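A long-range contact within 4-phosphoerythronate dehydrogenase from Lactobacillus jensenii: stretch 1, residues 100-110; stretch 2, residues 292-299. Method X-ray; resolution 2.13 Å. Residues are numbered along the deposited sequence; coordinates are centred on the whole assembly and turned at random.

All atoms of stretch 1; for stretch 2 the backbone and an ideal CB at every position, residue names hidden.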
# COMPACT_ATOMS: atom_id res chain seq x y z
N VAL A 100 -23.03 -6.64 6.03
CA VAL A 100 -21.87 -5.99 5.44
C VAL A 100 -22.20 -5.30 4.11
O VAL A 100 -22.07 -5.91 3.06
CB VAL A 100 -20.76 -7.04 5.22
CG1 VAL A 100 -19.57 -6.47 4.48
CG2 VAL A 100 -20.33 -7.65 6.54
N TYR A 101 -22.67 -4.04 4.17
CA TYR A 101 -23.01 -3.27 2.97
C TYR A 101 -21.83 -2.93 2.06
O TYR A 101 -21.70 -3.44 0.95
CB TYR A 101 -23.39 -1.86 3.43
CG TYR A 101 -24.57 -1.63 4.32
CD1 TYR A 101 -25.61 -2.54 4.41
CD2 TYR A 101 -24.68 -0.45 5.03
CE1 TYR A 101 -26.71 -2.28 5.21
CE2 TYR A 101 -25.77 -0.17 5.82
CZ TYR A 101 -26.78 -1.09 5.91
OH TYR A 101 -27.85 -0.80 6.71
N SER A 102 -20.91 -2.15 2.61
CA SER A 102 -19.56 -1.96 2.10
C SER A 102 -18.70 -1.39 3.22
O SER A 102 -18.80 -0.21 3.50
CB SER A 102 -19.58 -1.01 0.89
OG SER A 102 -18.32 -0.48 0.60
N PRO A 103 -17.85 -2.20 3.85
CA PRO A 103 -17.06 -1.57 4.92
C PRO A 103 -16.18 -0.42 4.43
O PRO A 103 -15.96 0.49 5.20
CB PRO A 103 -16.20 -2.70 5.48
CG PRO A 103 -16.24 -3.78 4.49
CD PRO A 103 -17.59 -3.72 3.94
N ARG A 104 -15.69 -0.46 3.21
CA ARG A 104 -14.91 0.64 2.66
C ARG A 104 -15.67 1.97 2.56
O ARG A 104 -15.08 3.02 2.71
CB ARG A 104 -14.26 0.26 1.34
CG ARG A 104 -12.99 -0.56 1.47
CD ARG A 104 -11.84 0.25 2.03
NE ARG A 104 -11.31 1.21 1.08
CZ ARG A 104 -10.07 1.20 0.59
NH1 ARG A 104 -9.22 0.26 0.95
NH2 ARG A 104 -9.69 2.13 -0.25
N ALA A 105 -16.95 1.93 2.26
CA ALA A 105 -17.78 3.15 2.21
C ALA A 105 -17.64 3.88 3.52
O ALA A 105 -17.29 5.04 3.58
CB ALA A 105 -19.24 2.80 1.97
N ILE A 106 -17.87 3.16 4.59
CA ILE A 106 -17.78 3.80 5.89
C ILE A 106 -16.36 4.19 6.28
O ILE A 106 -16.15 5.29 6.77
CB ILE A 106 -18.48 2.93 6.94
CG1 ILE A 106 -19.96 2.95 6.58
CG2 ILE A 106 -18.26 3.46 8.34
CD1 ILE A 106 -20.73 1.77 7.05
N ALA A 107 -15.39 3.31 6.03
CA ALA A 107 -14.03 3.58 6.42
C ALA A 107 -13.52 4.82 5.70
O ALA A 107 -12.83 5.66 6.27
CB ALA A 107 -13.17 2.40 6.09
N GLU A 108 -13.93 4.98 4.46
CA GLU A 108 -13.44 6.10 3.64
C GLU A 108 -14.03 7.42 4.10
O GLU A 108 -13.39 8.50 4.00
CB GLU A 108 -13.71 5.83 2.14
CG GLU A 108 -12.75 4.81 1.54
CD GLU A 108 -12.96 4.50 0.06
OE1 GLU A 108 -13.67 5.26 -0.66
OE2 GLU A 108 -12.35 3.52 -0.42
N MET A 109 -15.22 7.37 4.64
CA MET A 109 -15.86 8.59 5.17
C MET A 109 -15.05 9.00 6.44
O MET A 109 -14.65 10.15 6.62
CB MET A 109 -17.36 8.37 5.47
CG MET A 109 -18.04 9.56 6.13
SD MET A 109 -18.08 11.02 5.05
CE MET A 109 -19.85 11.20 4.90
N ALA A 110 -14.75 8.02 7.27
CA ALA A 110 -13.96 8.29 8.45
C ALA A 110 -12.61 8.90 8.09
O ALA A 110 -12.20 9.88 8.67
CB ALA A 110 -13.77 7.00 9.18
N UNK A 292 -20.15 17.46 10.71
CA UNK A 292 -21.25 16.52 10.95
C UNK A 292 -21.91 16.19 9.65
O UNK A 292 -22.21 17.08 8.90
CB UNK A 292 -22.27 17.09 11.94
N UNK A 293 -22.11 14.89 9.40
CA UNK A 293 -22.84 14.38 8.28
C UNK A 293 -24.00 13.56 8.79
O UNK A 293 -23.94 13.00 9.89
CB UNK A 293 -21.94 13.56 7.36
N UNK A 294 -25.07 13.47 7.99
CA UNK A 294 -26.29 12.81 8.41
C UNK A 294 -26.29 11.32 8.21
O UNK A 294 -27.04 10.83 7.37
CB UNK A 294 -27.48 13.41 7.66
N UNK A 295 -25.45 10.62 8.96
CA UNK A 295 -25.33 9.17 8.89
C UNK A 295 -25.26 8.73 7.42
O UNK A 295 -25.92 7.78 7.00
CB UNK A 295 -26.50 8.50 9.60
N UNK A 296 -24.41 9.39 6.64
CA UNK A 296 -24.27 9.02 5.28
C UNK A 296 -22.93 8.31 4.98
O UNK A 296 -22.50 8.21 3.79
CB UNK A 296 -24.42 10.27 4.41
N UNK A 297 -22.20 7.85 6.01
CA UNK A 297 -20.90 7.16 5.68
C UNK A 297 -21.18 5.99 4.70
O UNK A 297 -20.43 5.71 3.77
CB UNK A 297 -20.22 6.64 6.95
N UNK A 298 -22.30 5.31 4.87
CA UNK A 298 -22.64 4.17 4.03
C UNK A 298 -23.01 4.55 2.59
O UNK A 298 -23.09 3.66 1.74
CB UNK A 298 -23.80 3.40 4.67
N UNK A 299 -23.26 5.82 2.28
CA UNK A 299 -24.10 6.14 1.13
C UNK A 299 -23.25 6.26 -0.15
O UNK A 299 -22.93 7.40 -0.60
CB UNK A 299 -24.87 7.44 1.38

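Stretch 1 begins as a loop and enters a helix at Pro 103. Ser 102 caps that helix, its OG accepting from Ala 105 N at 3.2 Å. The helix offers stretch 2 an apolar surface made of Ala 105, Ile 106 and Met 109, with Tyr 101 just before it; the charged pair Arg 104 and Glu 108 is joined in a salt bridge and takes no part in the contact.

At position 292 the backbone is extended and nothing of stretch 1 lies within 5.5 Å of the ideal CB. The contact sets no preference here; the residue is Val 292.

Position 293 is different. Its CA-to-CB bond points toward stretch 1, and the ideal CB already lies 4.0 Å from Met 109 CE. A small or medium side chain with a methyl to offer would suit, such as valine, threonine or alanine. The deposited residue is Thr 293, in the p rotamer; its CG2 packs 3.8 Å from Met 109 CE, while OG1 is hydrogen-bonded elsewhere in the structure.

Positions 294 and 295 are out of touch with the helix. The phi of -84° at 294 is compatible with proline among many others, and the residue is Pro 294. At 295 both phi and psi are positive (46/47), a left-handed conformation easiest for glycine but open to asparagine and some other residues. CA-to-CB points away, leaving size unrestricted by stretch 1. This is His 295, whose CE1, its nearest side-chain atom to stretch 1, is still 6.8 Å from Ile 106 CD1.

Position 296 opens a type I turn that runs to 299, closed by a backbone hydrogen bond from 299 N to 296 O of 2.9 Å. CA-to-CB points away, yet the ideal CB is 4.7 Å from Met 109 CE, so a short side chain can still reach that methyl. Serine, alanine or threonine would be plausible. Ser 296 places its OG 3.6 Å from Met 109 CE, an apolar neighbor that cannot satisfy a hydroxyl, and OG finds no partner anywhere in the model.

Position 297 comes closest to the helix backbone: its CA is 4.6 Å from the CA of Ile 106. The ideal CB is 3.7 Å from both Met 109 CB and Ile 106 CG1, which argues for a small apolar side chain. Ala 297 fits, its CB packing 3.6 Å from Met 109 CB. Its carbonyl also sits close to the helix: Ala 297 O is 3.2 Å from Ala 105 O, but two acceptors cannot bond, so this is proximity without a hydrogen bond.

At 298 the bond points away overall, although the ideal CB lies 4.0 Å from Tyr 101 CD2 and 4.2 Å from Ile 106 CD1. Any residue with an apolar CB could make these contacts, and a long or aromatic one could extend beyond them. Tyr 298 does so: its CB meets the Tyr 101 ring obliquely, and its OH is hydrogen-bonded elsewhere.

Position 299 points away with nothing nearby, and is Phe 299.

Stretch 2 (292-299) VTPHSAYF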
# COMPACT_ATOMS: atom_id res chain seq x y z
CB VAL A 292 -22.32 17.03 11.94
CG1 VAL A 292 -23.35 15.90 12.26
CG2 VAL A 292 -21.68 17.60 13.20
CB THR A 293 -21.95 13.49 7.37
OG1 THR A 293 -21.15 12.61 8.17
CG2 THR A 293 -21.03 14.39 6.50
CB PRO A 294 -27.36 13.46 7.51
CG PRO A 294 -26.62 13.90 6.31
CD PRO A 294 -25.17 13.96 6.62
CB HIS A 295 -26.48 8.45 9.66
CG HIS A 295 -26.01 7.30 10.50
ND1 HIS A 295 -25.27 6.24 10.00
CD2 HIS A 295 -26.14 7.05 11.83
CE1 HIS A 295 -24.96 5.41 10.97
NE2 HIS A 295 -25.48 5.87 12.09
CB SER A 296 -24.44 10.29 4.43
OG SER A 296 -23.46 11.33 4.73
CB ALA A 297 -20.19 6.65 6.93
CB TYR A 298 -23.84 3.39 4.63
CG TYR A 298 -25.13 4.12 4.26
CD1 TYR A 298 -25.60 5.20 5.00
CD2 TYR A 298 -25.84 3.77 3.12
CE1 TYR A 298 -26.74 5.88 4.62
CE2 TYR A 298 -26.97 4.46 2.73
CZ TYR A 298 -27.41 5.52 3.47
OH TYR A 298 -28.53 6.20 3.03
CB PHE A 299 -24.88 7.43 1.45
CG PHE A 299 -25.91 7.83 0.42
CD1 PHE A 299 -26.74 6.89 -0.17
CD2 PHE A 299 -26.09 9.16 0.09
CE1 PHE A 299 -27.67 7.27 -1.12
CE2 PHE A 299 -27.03 9.54 -0.84
CZ PHE A 299 -27.83 8.59 -1.43
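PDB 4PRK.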